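Local structure of phenolpthiocerol synthesis type-I polyketide synthase ppsA (Mycobacterium bovis, 7AKC) at residues I83-I88 against R132-R137; R139-L144 against I209-H214. The protein probably takes part, as one subunit of a polyketide synthase complex, in building the lipid core of phthiocerols and phenolphthiocerols, here represented by its acyltransferase domain. All coordinates share one frame; numbering follows the deposited sequence.

How the interactions relate
Both contacts use helix 127-141 of the acyltransferase domain and lie on the same side of the chain's centre, their own centres about 12 Å apart. Interaction 1 joins this helix to helix 79-100 and is only partly buried; interaction 2 packs the end of the helix and the turn beyond it against the irregular segment 209-214, and is the more buried. Neither has a direct hydrogen bond across it. The first is a small helix-helix interface centred on T134, whereas the second combines apolar packing around V211 with a water bridge between backbone atoms. They meet where I83 CD1 packs against E210 OE2, 3.5 Å away.

Interaction 1: residues I83-I88 against R132-R137; sequences IQLGLI and RVTATR
T134 reaches across to Q84, L85 and I88, three residues on one side of the facing helix. Its methyl, CG2, does most of the touching: it lies 3.8 Å from Q84 CB and is as close to the backbone carbonyl oxygen Q84 O. L85 CD2 also comes to 3.9 Å from T134 CG2, the two side chains sliding past each other in opposite directions. The same L85 methyl lies loosely over the backbone N of A135, an alanine with no side chain beyond CB. I88 completes the set with CD1, 3.8 Å from T134 OG1; its CG1 is anti to the backbone N (chi1 -171°), and from there the extended chi2 places CD1 near the hydroxyl oxygen, with the branch methyl CG2 a little farther from OG1.

The helices concerned, 79-100 and 127-141, belong to the α/β part of the acyltransferase domain, a member of the patatin clan. Their segments run nearly antiparallel, at 162°, with axes 9.6 Å apart at closest approach. L85 and T134 are the pair with the nearest CA atoms, 6.7 Å apart, and the small T134 and A135 face the larger L85 and I88.

A threonine can sit in this apolar setting because its hydroxyl is satisfied within its own helix: OG1 bonds to the carbonyl oxygen of G130, one turn back. With OG1 beside the backbone N (chi1 -56°), CG2 is left anti to that N and projects at the neighbouring helix. Further out, V116 of helix 115-121 packs on T134, and A117 of the same helix packs on I88. Q84 also touches S138, a turn beyond T134, and R30 in a loop.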
ATOM      1  N   ILE A  83     -10.457   3.970 -12.045  1.00 46.12           N
ATOM      2  CA  ILE A  83     -10.258   4.403 -10.653  1.00 46.64           C
ATOM      3  C   ILE A  83      -8.768   4.478 -10.275  1.00 46.66           C
ATOM      4  O   ILE A  83      -8.331   5.500  -9.730  1.00 47.30           O
ATOM      5  CB  ILE A  83     -11.099   3.552  -9.670  1.00 46.26           C
ATOM      6  CG1 ILE A  83     -12.558   4.017  -9.694  1.00 46.66           C
ATOM      7  CG2 ILE A  83     -10.544   3.586  -8.227  1.00 46.04           C
ATOM      8  CD1 ILE A  83     -13.596   2.932  -9.389  1.00 47.86           C
ATOM      9  N   GLN A  84      -7.985   3.433 -10.595  1.00 45.93           N
ATOM     10  CA  GLN A  84      -6.552   3.432 -10.270  1.00 46.03           C
ATOM     11  C   GLN A  84      -5.785   4.510 -11.030  1.00 48.13           C
ATOM     12  O   GLN A  84      -4.855   5.087 -10.480  1.00 48.11           O
ATOM     13  CB  GLN A  84      -5.922   2.041 -10.472  1.00 45.55           C
ATOM     14  CG  GLN A  84      -6.442   0.973  -9.505  1.00 46.14           C
ATOM     15  CD  GLN A  84      -6.180   1.316  -8.064  1.00 48.52           C
ATOM     16  OE1 GLN A  84      -5.148   1.900  -7.712  1.00 52.02           O
ATOM     17  NE2 GLN A  84      -7.091   0.971  -7.189  1.00 46.16           N
ATOM     18  N   LEU A  85      -6.225   4.859 -12.263  1.00 49.75           N
ATOM     19  CA  LEU A  85      -5.593   5.914 -13.046  1.00 52.13           C
ATOM     20  C   LEU A  85      -5.869   7.309 -12.459  1.00 52.92           C
ATOM     21  O   LEU A  85      -4.943   8.130 -12.361  1.00 53.40           O
ATOM     22  CB  LEU A  85      -5.997   5.829 -14.517  1.00 53.56           C
ATOM     23  CG  LEU A  85      -5.363   4.651 -15.261  1.00 56.19           C
ATOM     24  CD1 LEU A  85      -6.015   4.459 -16.632  1.00 56.55           C
ATOM     25  CD2 LEU A  85      -3.844   4.828 -15.369  1.00 57.25           C
ATOM     26  N   GLY A  86      -7.105   7.546 -12.017  1.00 52.00           N
ATOM     27  CA  GLY A  86      -7.449   8.793 -11.343  1.00 52.13           C
ATOM     28  C   GLY A  86      -6.704   8.900 -10.014  1.00 52.29           C
ATOM     29  O   GLY A  86      -6.256   9.991  -9.639  1.00 53.81           O
ATOM     30  N   LEU A  87      -6.536   7.765  -9.300  1.00 50.87           N
ATOM     31  CA  LEU A  87      -5.781   7.778  -8.047  1.00 50.89           C
ATOM     32  C   LEU A  87      -4.319   8.219  -8.251  1.00 51.41           C
ATOM     33  O   LEU A  87      -3.915   9.230  -7.652  1.00 52.04           O
ATOM     34  CB  LEU A  87      -5.882   6.430  -7.325  1.00 51.82           C
ATOM     35  CG  LEU A  87      -7.214   6.200  -6.613  1.00 53.94           C
ATOM     36  CD1 LEU A  87      -7.352   4.767  -6.118  1.00 54.61           C
ATOM     37  CD2 LEU A  87      -7.378   7.163  -5.468  1.00 55.13           C
ATOM     38  N   ILE A  88      -3.550   7.547  -9.139  1.00 51.23           N
ATOM     39  CA  ILE A  88      -2.149   7.949  -9.371  1.00 52.61           C
ATOM     40  C   ILE A  88      -2.045   9.344 -10.027  1.00 55.35           C
ATOM     41  O   ILE A  88      -1.109  10.085  -9.734  1.00 55.59           O
ATOM     42  CB  ILE A  88      -1.314   6.887 -10.126  1.00 51.14           C
ATOM     43  CG1 ILE A  88       0.189   7.254 -10.144  1.00 50.79           C
ATOM     44  CG2 ILE A  88      -1.872   6.646 -11.533  1.00 50.92           C
ATOM     45  CD1 ILE A  88       1.098   6.248 -10.761  1.00 50.86           C
ATOM     46  N   ARG A 132       1.846   3.171 -17.063  1.00 68.61           N
ATOM     47  CA  ARG A 132       1.851   1.946 -17.846  1.00 67.18           C
ATOM     48  C   ARG A 132       1.757   0.755 -16.901  1.00 62.59           C
ATOM     49  O   ARG A 132       0.969  -0.157 -17.156  1.00 62.20           O
ATOM     50  CB  ARG A 132       3.121   1.850 -18.679  1.00 71.21           C
ATOM     51  CG  ARG A 132       3.058   0.762 -19.746  1.00 78.13           C
ATOM     52  CD  ARG A 132       4.464   0.277 -19.994  1.00 84.43           C
ATOM     53  NE  ARG A 132       4.507  -0.975 -20.748  1.00 90.17           N
ATOM     54  CZ  ARG A 132       5.632  -1.616 -21.055  1.00 94.31           C
ATOM     55  NH1 ARG A 132       5.592  -2.734 -21.768  1.00 94.63           N
ATOM     56  NH2 ARG A 132       6.809  -1.140 -20.657  1.00 94.10           N
ATOM     57  N   VAL A 133       2.489   0.781 -15.773  1.00 59.84           N
ATOM     58  CA  VAL A 133       2.367  -0.291 -14.779  1.00 56.97           C
ATOM     59  C   VAL A 133       0.926  -0.322 -14.237  1.00 54.66           C
ATOM     60  O   VAL A 133       0.317  -1.378 -14.202  1.00 53.71           O
ATOM     61  CB  VAL A 133       3.401  -0.153 -13.632  1.00 56.76           C
ATOM     62  CG1 VAL A 133       3.118  -1.158 -12.522  1.00 55.65           C
ATOM     63  CG2 VAL A 133       4.808  -0.340 -14.164  1.00 57.53           C
ATOM     64  N   THR A 134       0.366   0.863 -13.948  1.00 53.20           N
ATOM     65  CA  THR A 134      -0.983   1.003 -13.417  1.00 51.89           C
ATOM     66  C   THR A 134      -2.004   0.415 -14.357  1.00 50.52           C
ATOM     67  O   THR A 134      -2.760  -0.444 -13.939  1.00 47.85           O
ATOM     68  CB  THR A 134      -1.295   2.476 -13.080  1.00 52.69           C
ATOM     69  OG1 THR A 134      -0.293   2.956 -12.175  1.00 52.36           O
ATOM     70  CG2 THR A 134      -2.665   2.622 -12.429  1.00 52.45           C
ATOM     71  N   ALA A 135      -1.975   0.814 -15.645  1.00 50.93           N
ATOM     72  CA  ALA A 135      -2.903   0.303 -16.645  1.00 52.76           C
ATOM     73  C   ALA A 135      -2.712  -1.185 -16.912  1.00 52.79           C
ATOM     74  O   ALA A 135      -3.704  -1.896 -16.997  1.00 53.73           O
ATOM     75  CB  ALA A 135      -2.802   1.120 -17.951  1.00 54.08           C
ATOM     76  N   THR A 136      -1.466  -1.667 -17.030  1.00 51.73           N
ATOM     77  CA  THR A 136      -1.199  -3.086 -17.290  1.00 50.67           C
ATOM     78  C   THR A 136      -1.750  -3.957 -16.144  1.00 45.36           C
ATOM     79  O   THR A 136      -2.617  -4.802 -16.367  1.00 46.33           O
ATOM     80  CB  THR A 136       0.302  -3.317 -17.570  1.00 54.88           C
ATOM     81  OG1 THR A 136       0.635  -2.783 -18.832  1.00 59.69           O
ATOM     82  CG2 THR A 136       0.692  -4.776 -17.528  1.00 55.58           C
ATOM     83  N   ARG A 137      -1.354  -3.654 -14.918  1.00 40.58           N
ATOM     84  CA  ARG A 137      -1.812  -4.363 -13.722  1.00 37.88           C
ATOM     85  C   ARG A 137      -3.337  -4.278 -13.555  1.00 37.09           C
ATOM     86  O   ARG A 137      -3.960  -5.307 -13.286  1.00 37.10           O
ATOM     87  CB  ARG A 137      -1.101  -3.798 -12.484  1.00 36.28           C
ATOM     88  CG  ARG A 137      -1.417  -4.501 -11.172  1.00 36.34           C
ATOM     89  CD  ARG A 137      -0.633  -3.850 -10.018  1.00 35.43           C
ATOM     90  NE  ARG A 137      -0.854  -2.400  -9.939  1.00 37.35           N
ATOM     91  CZ  ARG A 137      -0.166  -1.576  -9.148  1.00 38.86           C
ATOM     92  NH1 ARG A 137       0.827  -2.039  -8.398  1.00 39.66           N
ATOM     93  NH2 ARG A 137      -0.506  -0.299  -9.058  1.00 38.48           N
TER

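Interaction 2: residues R139-L144 against I209-H214; sequences RLMAPL and IEVAPH
The V211-A212-P213-H214 sequence probably corresponds to the four-residue motif that acyltransferases of this kind carry about a hundred residues after the nucleophile, and which is associated with the choice of extender unit. H214 NE2 is hydrogen-bonded to S112 OG, consistent with the Ser-His pair of the family, S112 lying in a GxSxG sequence like that of a nucleophile elbow. The contact packs V211 and P213 of this segment on the end of helix 127-141 and the 3-10 turn 142-144.

V211 fits against that turn with both methyls. V211 CG2 lies 3.3 Å from the carbonyl oxygen M141 O, a close approach to an atom already taken by a backbone bond. That bond, 2.9 Å from L144 N to M141 O, closes the turn. V211 CG1, anti to the backbone N (chi1 174°), meets two side chains: M141 CE is 3.8 Å from it, and L144 CB is 4.0 Å from it. A branched, compact valine suits this place, since it fills a position bounded by backbone as well as side chains; I80 of helix 79-100 also touches it.

M141 provides a long, flexible apolar arm. Bending at chi3 (80°) brings its terminal CE across both V211 and P213, with P213 CB 3.9 Å from M141 CE. Beyond the apolar patch, one water ties the two backbones together, donating to L144 O at 2.8 Å and accepting from A212 N at 3.2 Å, so two polar groups at the interface are paired without direct contact. P213 CB, the same atom that meets M141 CE, also rests 3.7 Å above the plane of the H214 ring, displaced toward its rim.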
ATOM      1  N   ARG A 139      -5.709  -3.838 -15.800  1.00 38.04           N
ATOM      2  CA  ARG A 139      -6.367  -4.609 -16.861  1.00 40.13           C
ATOM      3  C   ARG A 139      -6.284  -6.109 -16.516  1.00 38.79           C
ATOM      4  O   ARG A 139      -7.299  -6.813 -16.601  1.00 38.29           O
ATOM      5  CB  ARG A 139      -5.704  -4.278 -18.214  1.00 44.62           C
ATOM      6  CG  ARG A 139      -6.064  -5.216 -19.364  1.00 50.60           C
ATOM      7  CD  ARG A 139      -5.768  -4.510 -20.696  1.00 56.43           C
ATOM      8  N   LEU A 140      -5.112  -6.564 -15.987  1.00 36.72           N
ATOM      9  CA  LEU A 140      -4.989  -7.965 -15.580  1.00 35.72           C
ATOM     10  C   LEU A 140      -5.855  -8.331 -14.378  1.00 32.10           C
ATOM     11  O   LEU A 140      -6.292  -9.473 -14.260  1.00 32.29           O
ATOM     12  CB  LEU A 140      -3.536  -8.284 -15.237  1.00 37.31           C
ATOM     13  CG  LEU A 140      -2.618  -8.360 -16.452  1.00 40.92           C
ATOM     14  CD1 LEU A 140      -1.148  -8.484 -16.016  1.00 41.96           C
ATOM     15  CD2 LEU A 140      -3.029  -9.511 -17.390  1.00 42.83           C
ATOM     16  N   MET A 141      -6.101  -7.365 -13.504  1.00 29.37           N
ATOM     17  CA  MET A 141      -6.856  -7.623 -12.251  1.00 27.41           C
ATOM     18  C   MET A 141      -8.365  -7.502 -12.494  1.00 27.71           C
ATOM     19  O   MET A 141      -9.112  -8.166 -11.791  1.00 27.06           O
ATOM     20  CB  MET A 141      -6.421  -6.615 -11.182  1.00 27.30           C
ATOM     21  CG  MET A 141      -5.104  -6.964 -10.529  1.00 27.80           C
ATOM     22  SD  MET A 141      -4.429  -5.610  -9.547  1.00 31.86           S
ATOM     23  CE  MET A 141      -5.394  -5.763  -8.048  1.00 29.40           C
ATOM     24  N   ALA A 142      -8.776  -6.703 -13.481  1.00 28.12           N
ATOM     25  CA  ALA A 142     -10.183  -6.455 -13.701  1.00 29.40           C
ATOM     26  C   ALA A 142     -11.080  -7.709 -13.781  1.00 29.09           C
ATOM     27  O   ALA A 142     -12.173  -7.658 -13.220  1.00 29.02           O
ATOM     28  CB  ALA A 142     -10.383  -5.576 -14.940  1.00 31.64           C
ATOM     29  N   PRO A 143     -10.706  -8.819 -14.463  1.00 29.79           N
ATOM     30  CA  PRO A 143     -11.626  -9.967 -14.534  1.00 29.38           C
ATOM     31  C   PRO A 143     -11.915 -10.583 -13.138  1.00 26.95           C
ATOM     32  O   PRO A 143     -12.893 -11.317 -12.988  1.00 26.83           O
ATOM     33  CB  PRO A 143     -10.874 -10.946 -15.430  1.00 31.47           C
ATOM     34  CG  PRO A 143     -10.001 -10.076 -16.307  1.00 31.97           C
ATOM     35  CD  PRO A 143      -9.513  -9.060 -15.296  1.00 31.01           C
ATOM     36  N   LEU A 144     -11.168 -10.175 -12.112  1.00 25.88           N
ATOM     37  CA  LEU A 144     -11.367 -10.701 -10.728  1.00 26.50           C
ATOM     38  C   LEU A 144     -12.234  -9.730  -9.925  1.00 28.47           C
ATOM     39  O   LEU A 144     -12.386  -9.939  -8.722  1.00 29.58           O
ATOM     40  CB  LEU A 144      -9.995 -10.903 -10.080  1.00 27.19           C
ATOM     41  CG  LEU A 144      -9.078 -11.893 -10.793  1.00 29.64           C
ATOM     42  CD1 LEU A 144      -7.823 -12.149  -9.983  1.00 29.66           C
ATOM     43  CD2 LEU A 144      -9.801 -13.198 -11.073  1.00 32.08           C
ATOM     44  N   ILE A 209     -13.074  -3.027  -1.837  1.00 39.44           N
ATOM     45  CA  ILE A 209     -12.051  -2.787  -2.868  1.00 37.45           C
ATOM     46  C   ILE A 209     -12.473  -3.428  -4.201  1.00 34.95           C
ATOM     47  O   ILE A 209     -13.099  -4.470  -4.200  1.00 35.51           O
ATOM     48  CB  ILE A 209     -10.676  -3.361  -2.373  1.00 37.99           C
ATOM     49  CG1 ILE A 209      -9.523  -2.912  -3.267  1.00 39.72           C
ATOM     50  CG2 ILE A 209     -10.716  -4.898  -2.201  1.00 37.71           C
ATOM     51  CD1 ILE A 209      -8.102  -2.870  -2.516  1.00 41.61           C
ATOM     52  N   GLU A 210     -12.132  -2.813  -5.339  1.00 33.46           N
ATOM     53  CA  GLU A 210     -12.523  -3.318  -6.665  1.00 33.00           C
ATOM     54  C   GLU A 210     -12.037  -4.738  -6.878  1.00 31.55           C
ATOM     55  O   GLU A 210     -12.811  -5.584  -7.329  1.00 33.23           O
ATOM     56  CB  GLU A 210     -12.023  -2.406  -7.812  1.00 34.38           C
ATOM     57  CG  GLU A 210     -12.711  -1.055  -7.919  1.00 38.56           C
ATOM     58  CD  GLU A 210     -12.605  -0.075  -6.763  1.00 46.54           C
ATOM     59  OE1 GLU A 210     -11.625  -0.142  -5.982  1.00 49.31           O
ATOM     60  OE2 GLU A 210     -13.496   0.795  -6.661  1.00 47.50           O
ATOM     61  N   VAL A 211     -10.755  -4.955  -6.576  1.00 28.52           N
ATOM     62  CA  VAL A 211     -10.105  -6.290  -6.700  1.00 27.10           C
ATOM     63  C   VAL A 211      -9.138  -6.394  -5.519  1.00 26.47           C
ATOM     64  O   VAL A 211      -8.374  -5.470  -5.305  1.00 27.69           O
ATOM     65  CB  VAL A 211      -9.335  -6.483  -8.017  1.00 27.58           C
ATOM     66  CG1 VAL A 211      -8.572  -7.798  -8.038  1.00 28.43           C
ATOM     67  CG2 VAL A 211     -10.221  -6.375  -9.241  1.00 26.37           C
ATOM     68  N   ALA A 212      -9.198  -7.497  -4.794  1.00 25.04           N
ATOM     69  CA  ALA A 212      -8.326  -7.669  -3.616  1.00 22.96           C
ATOM     70  C   ALA A 212      -6.970  -8.207  -4.044  1.00 23.03           C
ATOM     71  O   ALA A 212      -6.889  -9.311  -4.554  1.00 22.44           O
ATOM     72  CB  ALA A 212      -8.979  -8.560  -2.606  1.00 23.76           C
ATOM     73  N   PRO A 213      -5.887  -7.442  -3.832  1.00 23.05           N
ATOM     74  CA  PRO A 213      -4.578  -7.948  -4.103  1.00 22.70           C
ATOM     75  C   PRO A 213      -4.006  -8.596  -2.829  1.00 22.51           C
ATOM     76  O   PRO A 213      -4.739  -8.815  -1.911  1.00 23.76           O
ATOM     77  CB  PRO A 213      -3.846  -6.668  -4.539  1.00 24.29           C
ATOM     78  CG  PRO A 213      -4.680  -5.492  -4.062  1.00 25.35           C
ATOM     79  CD  PRO A 213      -5.865  -6.074  -3.330  1.00 23.15           C
ATOM     80  N   HIS A 214      -2.721  -8.933  -2.834  1.00 22.06           N
ATOM     81  CA  HIS A 214      -2.030  -9.446  -1.619  1.00 21.73           C
ATOM     82  C   HIS A 214      -2.638 -10.756  -1.120  1.00 22.49           C
ATOM     83  O   HIS A 214      -2.728 -10.929   0.093  1.00 22.46           O
ATOM     84  CB  HIS A 214      -1.874  -8.343  -0.575  1.00 22.51           C
ATOM     85  CG  HIS A 214      -1.531  -7.050  -1.212  1.00 20.94           C
ATOM     86  ND1 HIS A 214      -0.393  -6.889  -1.956  1.00 21.99           N
ATOM     87  CD2 HIS A 214      -2.205  -5.891  -1.287  1.00 23.50           C
ATOM     88  CE1 HIS A 214      -0.356  -5.673  -2.437  1.00 24.62           C
ATOM     89  NE2 HIS A 214      -1.452  -5.056  -2.052  1.00 25.06           N
TER
HETATM   90  O   HOH W   1     -11.086  -9.611  -6.302  1.00 27.80           O